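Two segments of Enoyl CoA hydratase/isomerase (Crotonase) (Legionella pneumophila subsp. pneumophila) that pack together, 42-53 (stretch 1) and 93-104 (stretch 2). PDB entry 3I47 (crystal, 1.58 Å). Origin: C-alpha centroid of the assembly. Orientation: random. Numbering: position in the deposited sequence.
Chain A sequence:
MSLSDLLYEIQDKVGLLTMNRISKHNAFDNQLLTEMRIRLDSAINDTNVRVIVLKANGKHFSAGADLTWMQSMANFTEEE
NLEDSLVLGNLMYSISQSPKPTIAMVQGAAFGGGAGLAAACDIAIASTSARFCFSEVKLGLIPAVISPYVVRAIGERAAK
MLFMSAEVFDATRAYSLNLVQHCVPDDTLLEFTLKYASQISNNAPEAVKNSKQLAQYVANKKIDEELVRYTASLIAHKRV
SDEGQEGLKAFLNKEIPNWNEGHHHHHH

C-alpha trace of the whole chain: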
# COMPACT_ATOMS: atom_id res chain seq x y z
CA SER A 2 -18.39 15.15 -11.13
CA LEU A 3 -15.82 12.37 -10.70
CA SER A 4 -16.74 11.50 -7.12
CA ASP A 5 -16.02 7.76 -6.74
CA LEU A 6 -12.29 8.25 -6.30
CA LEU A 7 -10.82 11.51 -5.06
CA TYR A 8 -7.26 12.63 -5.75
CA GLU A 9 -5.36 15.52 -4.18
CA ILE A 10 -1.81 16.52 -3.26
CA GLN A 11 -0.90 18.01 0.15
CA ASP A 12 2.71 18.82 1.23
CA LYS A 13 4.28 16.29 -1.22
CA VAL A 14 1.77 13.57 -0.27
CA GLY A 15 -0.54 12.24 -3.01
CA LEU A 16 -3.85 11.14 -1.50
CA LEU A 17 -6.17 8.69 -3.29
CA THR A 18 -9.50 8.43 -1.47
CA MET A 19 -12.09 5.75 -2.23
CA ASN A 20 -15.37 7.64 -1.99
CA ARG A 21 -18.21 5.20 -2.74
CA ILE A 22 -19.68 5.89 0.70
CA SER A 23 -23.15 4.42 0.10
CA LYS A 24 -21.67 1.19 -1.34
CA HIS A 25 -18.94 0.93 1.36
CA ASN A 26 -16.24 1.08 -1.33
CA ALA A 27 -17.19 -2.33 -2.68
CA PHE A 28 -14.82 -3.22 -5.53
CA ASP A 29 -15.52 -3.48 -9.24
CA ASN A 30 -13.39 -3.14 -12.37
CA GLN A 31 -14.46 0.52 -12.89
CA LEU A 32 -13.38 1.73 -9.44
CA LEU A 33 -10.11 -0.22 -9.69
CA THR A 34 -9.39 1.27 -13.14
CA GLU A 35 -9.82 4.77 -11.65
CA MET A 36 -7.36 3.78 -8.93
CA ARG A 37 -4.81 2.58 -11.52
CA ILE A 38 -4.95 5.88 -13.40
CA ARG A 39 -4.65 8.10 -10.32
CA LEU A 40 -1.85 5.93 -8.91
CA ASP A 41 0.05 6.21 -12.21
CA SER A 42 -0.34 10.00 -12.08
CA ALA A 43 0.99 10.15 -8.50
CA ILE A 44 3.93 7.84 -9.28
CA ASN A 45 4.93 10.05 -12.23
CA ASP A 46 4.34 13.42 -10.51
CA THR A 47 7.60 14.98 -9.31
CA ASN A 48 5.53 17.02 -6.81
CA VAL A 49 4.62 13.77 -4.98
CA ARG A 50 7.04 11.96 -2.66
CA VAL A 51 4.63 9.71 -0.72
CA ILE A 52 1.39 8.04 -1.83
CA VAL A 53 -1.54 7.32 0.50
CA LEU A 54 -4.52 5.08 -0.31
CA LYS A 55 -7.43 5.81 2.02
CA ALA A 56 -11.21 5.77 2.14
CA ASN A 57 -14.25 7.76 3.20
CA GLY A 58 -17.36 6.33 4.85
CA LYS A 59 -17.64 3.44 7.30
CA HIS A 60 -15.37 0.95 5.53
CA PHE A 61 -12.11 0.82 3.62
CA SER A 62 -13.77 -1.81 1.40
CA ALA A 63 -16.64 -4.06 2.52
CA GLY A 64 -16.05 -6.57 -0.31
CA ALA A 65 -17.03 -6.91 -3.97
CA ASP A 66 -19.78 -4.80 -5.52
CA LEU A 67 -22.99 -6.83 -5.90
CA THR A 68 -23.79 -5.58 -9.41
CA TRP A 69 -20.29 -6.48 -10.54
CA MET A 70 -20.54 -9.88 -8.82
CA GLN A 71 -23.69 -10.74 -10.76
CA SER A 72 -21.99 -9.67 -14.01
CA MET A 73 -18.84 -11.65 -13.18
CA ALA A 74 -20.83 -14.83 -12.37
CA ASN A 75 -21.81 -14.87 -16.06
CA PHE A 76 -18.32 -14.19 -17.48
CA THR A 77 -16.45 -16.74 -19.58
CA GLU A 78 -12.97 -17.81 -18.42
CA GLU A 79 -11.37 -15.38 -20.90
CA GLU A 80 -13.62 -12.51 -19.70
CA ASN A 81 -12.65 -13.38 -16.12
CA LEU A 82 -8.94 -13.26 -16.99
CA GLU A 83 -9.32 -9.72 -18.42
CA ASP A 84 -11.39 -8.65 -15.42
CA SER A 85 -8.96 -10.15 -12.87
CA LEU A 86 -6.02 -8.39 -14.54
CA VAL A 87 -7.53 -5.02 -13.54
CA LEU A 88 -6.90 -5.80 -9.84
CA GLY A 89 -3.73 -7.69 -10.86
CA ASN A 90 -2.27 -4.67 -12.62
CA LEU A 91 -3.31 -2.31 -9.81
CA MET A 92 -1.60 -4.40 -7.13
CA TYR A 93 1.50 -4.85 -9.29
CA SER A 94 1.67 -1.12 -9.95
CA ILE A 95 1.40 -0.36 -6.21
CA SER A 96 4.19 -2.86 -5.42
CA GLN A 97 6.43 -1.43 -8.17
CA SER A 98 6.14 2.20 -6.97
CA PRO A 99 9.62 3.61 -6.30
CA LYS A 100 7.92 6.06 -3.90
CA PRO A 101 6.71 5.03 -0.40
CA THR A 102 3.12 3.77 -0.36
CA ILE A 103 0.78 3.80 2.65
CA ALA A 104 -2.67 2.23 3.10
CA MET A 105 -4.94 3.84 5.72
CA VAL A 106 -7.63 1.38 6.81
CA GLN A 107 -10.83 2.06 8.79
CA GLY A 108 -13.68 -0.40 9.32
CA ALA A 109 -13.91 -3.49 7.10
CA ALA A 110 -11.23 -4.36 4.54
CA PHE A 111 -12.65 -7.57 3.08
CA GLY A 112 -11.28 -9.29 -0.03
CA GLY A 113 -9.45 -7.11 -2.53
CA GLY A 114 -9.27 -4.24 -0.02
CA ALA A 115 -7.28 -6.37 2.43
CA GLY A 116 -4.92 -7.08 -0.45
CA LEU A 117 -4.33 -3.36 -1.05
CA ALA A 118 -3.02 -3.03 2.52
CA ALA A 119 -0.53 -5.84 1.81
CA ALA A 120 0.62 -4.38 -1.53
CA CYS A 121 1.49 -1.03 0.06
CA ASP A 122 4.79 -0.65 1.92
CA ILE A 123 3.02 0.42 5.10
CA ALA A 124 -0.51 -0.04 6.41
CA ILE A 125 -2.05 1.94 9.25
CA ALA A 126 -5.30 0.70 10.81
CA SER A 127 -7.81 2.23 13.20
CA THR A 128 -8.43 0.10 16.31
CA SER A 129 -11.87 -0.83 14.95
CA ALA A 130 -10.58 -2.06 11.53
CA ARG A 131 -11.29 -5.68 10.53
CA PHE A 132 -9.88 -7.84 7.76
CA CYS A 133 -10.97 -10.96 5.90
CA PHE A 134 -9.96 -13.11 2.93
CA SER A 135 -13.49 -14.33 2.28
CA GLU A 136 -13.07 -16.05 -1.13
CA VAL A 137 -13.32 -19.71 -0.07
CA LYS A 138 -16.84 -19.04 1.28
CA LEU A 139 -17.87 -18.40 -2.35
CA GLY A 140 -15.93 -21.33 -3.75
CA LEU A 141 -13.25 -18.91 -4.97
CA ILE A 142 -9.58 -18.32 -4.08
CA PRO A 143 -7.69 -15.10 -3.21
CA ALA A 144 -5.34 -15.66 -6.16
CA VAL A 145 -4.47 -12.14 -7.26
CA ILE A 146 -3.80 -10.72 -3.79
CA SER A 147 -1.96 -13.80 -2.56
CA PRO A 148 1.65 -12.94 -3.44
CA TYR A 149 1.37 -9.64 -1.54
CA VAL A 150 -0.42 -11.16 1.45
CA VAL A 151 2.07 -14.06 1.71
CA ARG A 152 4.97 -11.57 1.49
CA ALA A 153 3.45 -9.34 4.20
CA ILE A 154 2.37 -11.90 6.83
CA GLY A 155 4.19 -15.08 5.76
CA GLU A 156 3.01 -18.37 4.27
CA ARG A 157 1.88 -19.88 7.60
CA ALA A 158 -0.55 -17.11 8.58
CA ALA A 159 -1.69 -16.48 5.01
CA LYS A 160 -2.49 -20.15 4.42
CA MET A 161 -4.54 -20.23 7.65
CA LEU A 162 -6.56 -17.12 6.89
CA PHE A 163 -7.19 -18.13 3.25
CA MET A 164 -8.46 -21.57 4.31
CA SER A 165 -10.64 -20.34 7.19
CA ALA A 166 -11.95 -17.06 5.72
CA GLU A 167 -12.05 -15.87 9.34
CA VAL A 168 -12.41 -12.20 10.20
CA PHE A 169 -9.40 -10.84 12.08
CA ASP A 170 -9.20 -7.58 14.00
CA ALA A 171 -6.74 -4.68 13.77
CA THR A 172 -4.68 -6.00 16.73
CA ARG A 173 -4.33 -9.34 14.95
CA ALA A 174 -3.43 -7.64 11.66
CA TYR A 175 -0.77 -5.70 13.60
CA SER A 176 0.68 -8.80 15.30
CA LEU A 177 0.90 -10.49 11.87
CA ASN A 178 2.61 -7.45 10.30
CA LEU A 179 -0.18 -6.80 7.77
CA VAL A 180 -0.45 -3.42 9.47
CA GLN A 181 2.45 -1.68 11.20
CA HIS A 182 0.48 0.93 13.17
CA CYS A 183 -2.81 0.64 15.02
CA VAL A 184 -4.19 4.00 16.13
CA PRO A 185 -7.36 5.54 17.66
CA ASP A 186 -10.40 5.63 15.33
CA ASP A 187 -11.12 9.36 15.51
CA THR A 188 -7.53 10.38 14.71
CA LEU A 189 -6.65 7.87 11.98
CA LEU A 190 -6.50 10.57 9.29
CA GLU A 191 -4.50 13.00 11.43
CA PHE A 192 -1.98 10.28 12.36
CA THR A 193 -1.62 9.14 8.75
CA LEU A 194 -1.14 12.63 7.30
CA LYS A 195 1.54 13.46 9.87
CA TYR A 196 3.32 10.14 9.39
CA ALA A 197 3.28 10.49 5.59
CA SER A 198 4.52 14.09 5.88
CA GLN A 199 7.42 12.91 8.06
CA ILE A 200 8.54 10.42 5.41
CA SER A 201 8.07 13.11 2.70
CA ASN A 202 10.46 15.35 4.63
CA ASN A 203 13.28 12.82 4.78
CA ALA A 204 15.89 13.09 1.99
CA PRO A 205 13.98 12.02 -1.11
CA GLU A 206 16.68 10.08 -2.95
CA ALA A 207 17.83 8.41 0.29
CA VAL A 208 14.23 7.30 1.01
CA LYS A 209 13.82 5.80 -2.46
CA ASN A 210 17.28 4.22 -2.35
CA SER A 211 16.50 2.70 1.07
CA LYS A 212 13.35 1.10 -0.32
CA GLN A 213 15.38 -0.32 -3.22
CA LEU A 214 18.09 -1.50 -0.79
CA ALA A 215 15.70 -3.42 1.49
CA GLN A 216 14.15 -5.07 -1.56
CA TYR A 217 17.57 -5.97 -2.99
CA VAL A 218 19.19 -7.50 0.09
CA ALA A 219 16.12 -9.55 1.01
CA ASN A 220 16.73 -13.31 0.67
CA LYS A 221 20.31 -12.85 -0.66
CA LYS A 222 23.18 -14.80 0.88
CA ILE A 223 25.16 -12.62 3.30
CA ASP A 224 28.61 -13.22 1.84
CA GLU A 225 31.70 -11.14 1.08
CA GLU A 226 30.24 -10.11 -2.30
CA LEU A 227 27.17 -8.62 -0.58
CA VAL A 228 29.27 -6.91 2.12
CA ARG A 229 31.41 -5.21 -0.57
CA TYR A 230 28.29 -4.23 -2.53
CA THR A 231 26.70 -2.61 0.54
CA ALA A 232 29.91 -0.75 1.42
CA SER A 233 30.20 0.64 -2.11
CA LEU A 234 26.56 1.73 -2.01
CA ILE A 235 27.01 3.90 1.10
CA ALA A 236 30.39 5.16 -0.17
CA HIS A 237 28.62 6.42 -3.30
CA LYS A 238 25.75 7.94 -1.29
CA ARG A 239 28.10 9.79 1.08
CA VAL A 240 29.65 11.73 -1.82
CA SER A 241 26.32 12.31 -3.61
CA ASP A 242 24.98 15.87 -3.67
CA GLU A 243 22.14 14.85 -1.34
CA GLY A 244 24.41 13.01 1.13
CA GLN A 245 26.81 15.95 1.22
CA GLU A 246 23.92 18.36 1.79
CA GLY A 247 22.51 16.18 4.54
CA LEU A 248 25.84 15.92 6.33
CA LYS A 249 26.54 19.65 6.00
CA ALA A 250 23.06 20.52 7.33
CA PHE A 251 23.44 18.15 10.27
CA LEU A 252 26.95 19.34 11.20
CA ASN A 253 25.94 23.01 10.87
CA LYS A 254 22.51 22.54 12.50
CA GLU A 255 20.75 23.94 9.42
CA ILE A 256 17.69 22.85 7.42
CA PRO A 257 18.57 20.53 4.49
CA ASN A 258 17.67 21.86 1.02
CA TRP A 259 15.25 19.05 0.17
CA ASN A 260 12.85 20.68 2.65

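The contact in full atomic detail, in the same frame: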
# COMPACT_ATOMS: atom_id res chain seq x y z
N SER A 42 -0.58 8.56 -12.12
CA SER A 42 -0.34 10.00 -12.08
C SER A 42 0.56 10.37 -10.89
O SER A 42 1.53 11.12 -11.05
CB SER A 42 -1.66 10.75 -12.01
OG SER A 42 -2.39 10.58 -13.21
N ALA A 43 0.24 9.83 -9.72
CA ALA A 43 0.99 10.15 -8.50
C ALA A 43 2.43 9.64 -8.59
O ALA A 43 3.38 10.34 -8.20
CB ALA A 43 0.29 9.55 -7.27
N ILE A 44 2.60 8.43 -9.13
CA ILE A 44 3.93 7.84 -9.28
C ILE A 44 4.81 8.68 -10.21
O ILE A 44 6.02 8.81 -9.98
CB ILE A 44 3.85 6.37 -9.77
CG1 ILE A 44 3.34 5.47 -8.63
CG2 ILE A 44 5.21 5.86 -10.29
CD1 ILE A 44 3.03 4.04 -9.06
N ASN A 45 4.19 9.29 -11.21
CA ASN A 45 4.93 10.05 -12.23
C ASN A 45 4.98 11.56 -11.97
O ASN A 45 5.60 12.30 -12.75
CB ASN A 45 4.38 9.73 -13.63
CG ASN A 45 4.69 8.30 -14.05
OD1 ASN A 45 3.78 7.48 -14.23
ND2 ASN A 45 5.96 7.99 -14.19
N ASP A 46 4.36 12.00 -10.88
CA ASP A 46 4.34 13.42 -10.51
C ASP A 46 5.51 13.77 -9.60
O ASP A 46 5.58 13.32 -8.46
CB ASP A 46 3.02 13.77 -9.81
CG ASP A 46 2.80 15.27 -9.65
OD1 ASP A 46 3.77 16.06 -9.79
OD2 ASP A 46 1.66 15.66 -9.36
N THR A 47 6.43 14.59 -10.10
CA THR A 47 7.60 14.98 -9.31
C THR A 47 7.24 15.78 -8.06
O THR A 47 8.07 15.91 -7.15
CB THR A 47 8.65 15.77 -10.15
OG1 THR A 47 8.04 16.92 -10.71
CG2 THR A 47 9.23 14.90 -11.26
N ASN A 48 6.02 16.32 -8.00
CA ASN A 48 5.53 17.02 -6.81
C ASN A 48 5.09 16.08 -5.67
O ASN A 48 4.80 16.53 -4.56
CB ASN A 48 4.38 17.96 -7.17
CG ASN A 48 4.83 19.10 -8.08
OD1 ASN A 48 5.90 19.68 -7.89
ND2 ASN A 48 4.01 19.42 -9.07
N VAL A 49 5.04 14.78 -5.95
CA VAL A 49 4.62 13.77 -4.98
C VAL A 49 5.81 12.94 -4.54
O VAL A 49 6.54 12.41 -5.38
CB VAL A 49 3.51 12.85 -5.58
CG1 VAL A 49 3.17 11.69 -4.62
CG2 VAL A 49 2.26 13.65 -5.87
N ARG A 50 6.01 12.83 -3.23
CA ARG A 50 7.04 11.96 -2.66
C ARG A 50 6.45 10.72 -2.02
O ARG A 50 7.10 9.68 -2.01
CB ARG A 50 7.89 12.69 -1.62
CG ARG A 50 8.85 13.71 -2.22
CD ARG A 50 9.67 14.40 -1.15
NE ARG A 50 10.52 15.44 -1.73
CZ ARG A 50 11.19 16.35 -1.03
NH1 ARG A 50 11.12 16.35 0.30
NH2 ARG A 50 11.91 17.27 -1.65
N VAL A 51 5.24 10.83 -1.46
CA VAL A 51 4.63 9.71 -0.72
C VAL A 51 3.20 9.56 -1.22
O VAL A 51 2.53 10.57 -1.47
CB VAL A 51 4.64 9.96 0.81
CG1 VAL A 51 3.90 8.85 1.60
CG2 VAL A 51 6.09 10.12 1.33
N ILE A 52 2.75 8.32 -1.37
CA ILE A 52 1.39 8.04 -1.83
C ILE A 52 0.58 7.36 -0.74
O ILE A 52 1.03 6.38 -0.15
CB ILE A 52 1.43 7.15 -3.08
CG1 ILE A 52 2.17 7.89 -4.21
CG2 ILE A 52 0.01 6.77 -3.55
CD1 ILE A 52 2.52 7.01 -5.41
N VAL A 53 -0.62 7.89 -0.48
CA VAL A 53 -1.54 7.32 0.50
C VAL A 53 -2.82 6.85 -0.18
O VAL A 53 -3.44 7.60 -0.93
CB VAL A 53 -1.90 8.35 1.62
CG1 VAL A 53 -2.96 7.81 2.56
CG2 VAL A 53 -0.66 8.71 2.41
N TYR A 93 0.14 -4.84 -8.79
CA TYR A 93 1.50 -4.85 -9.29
C TYR A 93 2.05 -3.44 -9.33
O TYR A 93 3.16 -3.18 -8.84
CB TYR A 93 1.57 -5.51 -10.67
CG TYR A 93 2.97 -5.65 -11.18
CD1 TYR A 93 3.88 -6.51 -10.56
CD2 TYR A 93 3.40 -4.93 -12.29
CE1 TYR A 93 5.18 -6.65 -11.04
CE2 TYR A 93 4.70 -5.06 -12.78
CZ TYR A 93 5.58 -5.93 -12.15
OH TYR A 93 6.87 -6.06 -12.62
N SER A 94 1.26 -2.51 -9.87
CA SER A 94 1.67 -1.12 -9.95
C SER A 94 1.97 -0.51 -8.58
O SER A 94 2.96 0.23 -8.43
CB SER A 94 0.63 -0.32 -10.72
OG SER A 94 0.68 -0.70 -12.09
N ILE A 95 1.14 -0.82 -7.58
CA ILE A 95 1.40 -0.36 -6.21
C ILE A 95 2.77 -0.90 -5.75
O ILE A 95 3.62 -0.14 -5.26
CB ILE A 95 0.29 -0.80 -5.20
CG1 ILE A 95 -1.03 -0.08 -5.50
CG2 ILE A 95 0.74 -0.49 -3.75
CD1 ILE A 95 -2.24 -0.75 -4.84
N SER A 96 2.96 -2.20 -5.93
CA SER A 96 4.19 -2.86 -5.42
C SER A 96 5.46 -2.37 -6.10
O SER A 96 6.55 -2.38 -5.51
CB SER A 96 4.07 -4.38 -5.56
OG SER A 96 4.22 -4.81 -6.90
N GLN A 97 5.31 -1.94 -7.35
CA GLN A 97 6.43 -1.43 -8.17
C GLN A 97 6.73 0.06 -7.99
O GLN A 97 7.72 0.56 -8.53
CB GLN A 97 6.16 -1.71 -9.65
CG GLN A 97 6.30 -3.18 -10.03
CD GLN A 97 7.75 -3.63 -10.03
OE1 GLN A 97 8.59 -3.08 -10.76
NE2 GLN A 97 8.06 -4.64 -9.23
N SER A 98 5.90 0.78 -7.23
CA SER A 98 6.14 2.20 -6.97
C SER A 98 7.52 2.41 -6.36
O SER A 98 7.82 1.80 -5.34
CB SER A 98 5.11 2.74 -5.97
OG SER A 98 5.43 4.09 -5.61
N PRO A 99 8.34 3.29 -6.96
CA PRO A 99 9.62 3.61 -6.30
C PRO A 99 9.41 4.49 -5.07
O PRO A 99 10.27 4.54 -4.19
CB PRO A 99 10.40 4.41 -7.36
CG PRO A 99 9.59 4.37 -8.60
CD PRO A 99 8.19 3.94 -8.27
N LYS A 100 8.28 5.20 -5.04
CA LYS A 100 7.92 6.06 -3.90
C LYS A 100 7.24 5.25 -2.78
O LYS A 100 6.56 4.24 -3.05
CB LYS A 100 6.97 7.17 -4.36
CG LYS A 100 7.52 7.97 -5.53
CD LYS A 100 6.54 9.01 -6.02
CE LYS A 100 7.18 9.76 -7.17
NZ LYS A 100 6.35 10.86 -7.71
N PRO A 101 7.41 5.69 -1.52
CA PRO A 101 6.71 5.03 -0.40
C PRO A 101 5.20 5.03 -0.58
O PRO A 101 4.63 6.05 -1.00
CB PRO A 101 7.06 5.89 0.81
CG PRO A 101 8.33 6.60 0.42
CD PRO A 101 8.30 6.78 -1.06
N THR A 102 4.58 3.90 -0.28
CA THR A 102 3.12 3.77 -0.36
C THR A 102 2.54 3.38 1.00
O THR A 102 3.10 2.54 1.71
CB THR A 102 2.72 2.71 -1.39
OG1 THR A 102 3.39 1.48 -1.11
CG2 THR A 102 3.08 3.17 -2.80
N ILE A 103 1.41 3.99 1.34
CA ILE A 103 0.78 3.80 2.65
C ILE A 103 -0.69 3.54 2.44
O ILE A 103 -1.35 4.30 1.72
CB ILE A 103 0.93 5.05 3.54
CG1 ILE A 103 2.40 5.30 3.86
CG2 ILE A 103 0.11 4.91 4.84
CD1 ILE A 103 2.66 6.67 4.45
N ALA A 104 -1.20 2.47 3.05
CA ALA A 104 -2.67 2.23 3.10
C ALA A 104 -3.22 2.62 4.46
O ALA A 104 -2.64 2.25 5.49
CB ALA A 104 -2.97 0.76 2.82

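Each stretch leaves a helix, passes through a connecting segment and enters a strand, and the two strands run parallel, their axes 4.8 Å apart at closest approach and 20° apart in direction. Together the stretches bury 605 Å².

Stretch 2 begins on a helix that touches stretch 1 lightly. S94 contributes its carbonyl, with S94 O 3.9 Å from I44 CD1. The CA-to-CB bond of I44 points sideways, yet its m,t rotamer brings the end of the chain nearer to stretch 2. Past the helix, S98 OG lies 3.9 Å from I44 CG1 and 4.1 Å from I52 CD1, while its hydroxyl is bonded within its own stretch, S98 OG donating to K100 O at 2.8 Å. P99 adds an apolar contact, its CD 4.1 Å from I44 CG2.

K100 is the polar centre, with 118 Å² covered by stretch 1. Its CB points toward that stretch, and chi2 to chi4 are all t, so an extended chain delivers the ammonium into a cluster of backbone carbonyls from A43 to V49. K100 NZ donates to A43 O at 3.1 Å and V49 O at 2.8 Å, and weakly to I44 O at 3.1 Å; D46 O also lies 2.7 Å from K100 NZ. Within stretch 1 the cation meets backbone carbonyl oxygens.

P101 starts the strand pairing: I52 N donates to P101 O at 3.0 Å and 173°, nearly linear. The P101 ring also meets V51, P101 CG lying 4.3 Å from V51 CG2. T102 pairs with I52, their side chains on the same sheet face; T102 CA approaches I52 O at 3.4 Å in a CA-H...O contact. I103 N then donates to I52 O at 2.8 Å and 145°. On the other face, I103 CD1 lies 3.8 Å from V51 CG1, and I103 CB 4.1 Å from V53 CG2.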